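Local atomic coordinates of putative transcriptional regulator (Streptomyces coelicolor, PDB entry 2HXI), a protein that probably binds cis-regulatory DNA as a dimeric transcription factor of the TetR family. Residues Val80-Leu85 with Thr131-Met136. Sequence-based numbering, arbitrary orientation.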
loop_
_atom_site.group_PDB
_atom_site.type_symbol
_atom_site.label_atom_id
_atom_site.label_comp_id
_atom_site.label_asym_id
_atom_site.label_seq_id
_atom_site.Cartn_x
_atom_site.Cartn_y
_atom_site.Cartn_z
ATOM N N VAL B 80 19.888 0.971 0.849
ATOM C CA VAL B 80 19.600 1.804 2.016
ATOM C C VAL B 80 18.301 1.305 2.752
ATOM O O VAL B 80 18.237 1.297 3.965
ATOM C CB VAL B 80 19.380 3.270 1.581
ATOM C CG1 VAL B 80 19.214 4.092 2.836
ATOM C CG2 VAL B 80 20.636 3.787 0.789
ATOM N N ALA B 81 17.270 0.936 2.000
ATOM C CA ALA B 81 16.019 0.420 2.633
ATOM C C ALA B 81 16.376 -0.807 3.501
ATOM O O ALA B 81 15.886 -0.943 4.640
ATOM C CB ALA B 81 15.016 0.101 1.619
ATOM N N ASP B 82 17.326 -1.627 3.058
ATOM C CA ASP B 82 17.799 -2.744 3.885
ATOM C C ASP B 82 18.332 -2.290 5.227
ATOM O O ASP B 82 18.101 -2.948 6.246
ATOM C CB ASP B 82 18.840 -3.649 3.184
ATOM C CG ASP B 82 19.053 -4.972 3.961
ATOM O OD1 ASP B 82 18.234 -5.908 3.729
ATOM O OD2 ASP B 82 19.961 -5.052 4.848
ATOM N N ARG B 83 19.048 -1.153 5.260
ATOM C CA ARG B 83 19.557 -0.660 6.517
ATOM C C ARG B 83 18.435 -0.316 7.476
ATOM O O ARG B 83 18.632 -0.365 8.704
ATOM C CB ARG B 83 20.461 0.588 6.322
ATOM C CG ARG B 83 21.488 0.468 5.256
ATOM C CD ARG B 83 22.462 -0.683 5.641
ATOM N NE ARG B 83 23.203 -0.428 6.902
ATOM C CZ ARG B 83 24.048 -1.306 7.456
ATOM N NH1 ARG B 83 24.209 -2.524 6.884
ATOM N NH2 ARG B 83 24.715 -0.988 8.563
ATOM N N ILE B 84 17.297 0.154 6.933
ATOM C CA ILE B 84 16.121 0.459 7.755
ATOM C C ILE B 84 15.531 -0.809 8.358
ATOM O O ILE B 84 15.157 -0.815 9.535
ATOM C CB ILE B 84 14.996 1.214 6.947
ATOM C CG1 ILE B 84 15.548 2.525 6.300
ATOM C CG2 ILE B 84 13.802 1.548 7.820
ATOM C CD1 ILE B 84 16.244 3.475 7.235
ATOM N N LEU B 85 15.441 -1.876 7.567
ATOM C CA LEU B 85 15.063 -3.163 8.176
ATOM C C LEU B 85 16.031 -3.531 9.307
ATOM O O LEU B 85 15.621 -4.027 10.349
ATOM C CB LEU B 85 15.065 -4.256 7.120
ATOM C CG LEU B 85 14.146 -4.087 5.916
ATOM C CD1 LEU B 85 14.309 -5.272 4.919
ATOM C CD2 LEU B 85 12.753 -4.005 6.435
ATOM N N THR B 131 21.223 -8.113 4.990
ATOM C CA THR B 131 21.193 -8.546 6.376
ATOM C C THR B 131 19.924 -8.133 7.105
ATOM O O THR B 131 19.388 -8.921 7.904
ATOM C CB THR B 131 22.472 -8.113 7.195
ATOM O OG1 THR B 131 23.599 -8.802 6.654
ATOM C CG2 THR B 131 22.384 -8.529 8.639
ATOM N N GLY B 132 19.460 -6.910 6.857
ATOM C CA GLY B 132 18.203 -6.450 7.477
ATOM C C GLY B 132 17.018 -7.308 7.077
ATOM O O GLY B 132 16.161 -7.681 7.936
ATOM N N SER B 133 16.931 -7.584 5.781
ATOM C CA SER B 133 15.850 -8.401 5.290
ATOM C C SER B 133 16.016 -9.766 5.913
ATOM O O SER B 133 15.022 -10.385 6.298
ATOM C CB SER B 133 15.878 -8.551 3.773
ATOM O OG SER B 133 15.250 -7.418 3.179
ATOM N N ARG B 134 17.255 -10.274 5.944
ATOM C CA ARG B 134 17.443 -11.598 6.525
ATOM C C ARG B 134 16.968 -11.723 7.994
ATOM O O ARG B 134 16.286 -12.723 8.346
ATOM C CB ARG B 134 18.874 -12.129 6.312
ATOM C CG ARG B 134 19.137 -12.510 4.829
ATOM C CD ARG B 134 20.591 -13.045 4.656
ATOM N NE ARG B 134 20.878 -13.499 3.286
ATOM C CZ ARG B 134 21.618 -12.822 2.389
ATOM N NH1 ARG B 134 22.190 -11.649 2.696
ATOM N NH2 ARG B 134 21.771 -13.297 1.161
ATOM N N LEU B 135 17.337 -10.772 8.843
ATOM C CA LEU B 135 16.906 -10.810 10.239
ATOM C C LEU B 135 15.396 -10.750 10.368
ATOM O O LEU B 135 14.748 -11.428 11.242
ATOM C CB LEU B 135 17.458 -9.646 11.031
ATOM C CG LEU B 135 18.914 -9.770 11.416
ATOM C CD1 LEU B 135 19.420 -8.447 12.040
ATOM C CD2 LEU B 135 19.065 -10.928 12.436
HETATM N N MSE B 136 14.794 -9.906 9.547
HETATM C CA MSE B 136 13.329 -9.761 9.599
HETATM C C MSE B 136 12.670 -11.051 9.112
HETATM O O MSE B 136 11.736 -11.571 9.756
HETATM C CB MSE B 136 12.875 -8.495 8.808
HETATM C CG MSE B 136 11.315 -8.385 8.741
HETATM SE SE MSE B 136 10.448 -9.434 7.385
HETATM C CE MSE B 136 11.148 -8.582 5.752
#
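In this TetR-family regulator the carboxylate of Asp82, on helix 73-88, accepts the backbone N-H groups of Gly132 and Ser133 in the first turn of helix 131-146. Helix 73-88 also packs on helix 31-43 of the predicted DNA-binding end, so this contact joins that end to the TetR-like C-terminal domain. Asp82 OD2 accepts from Gly132 N at 2.8 Å and OD1 from Ser133 N at 3.0 Å, both on the syn side and both bent, with N-H...O angles near 150°; both N-H groups come from out of the carboxylate plane, Ser133 N more so than Gly132 N. The two bonds fix the rotation of the carboxylate, which chi1 of -167° swings anti to the backbone N and out to the neighbouring helix. OD1 is also hydrogen-bonded to Ser128 OG. The helix dipole probably favours the negative charge here. An asparagine in place of Asp82 would probably leave one of the two amides without an acceptor and remove the charge facing the helix start. The segment axes approach to 7.3 Å at 37°, with Gly132 at the interface, where a side chain would collide with Asp82 O. Leu85 packs against the same backbone, its CB lying 3.6 Å from Gly132 C.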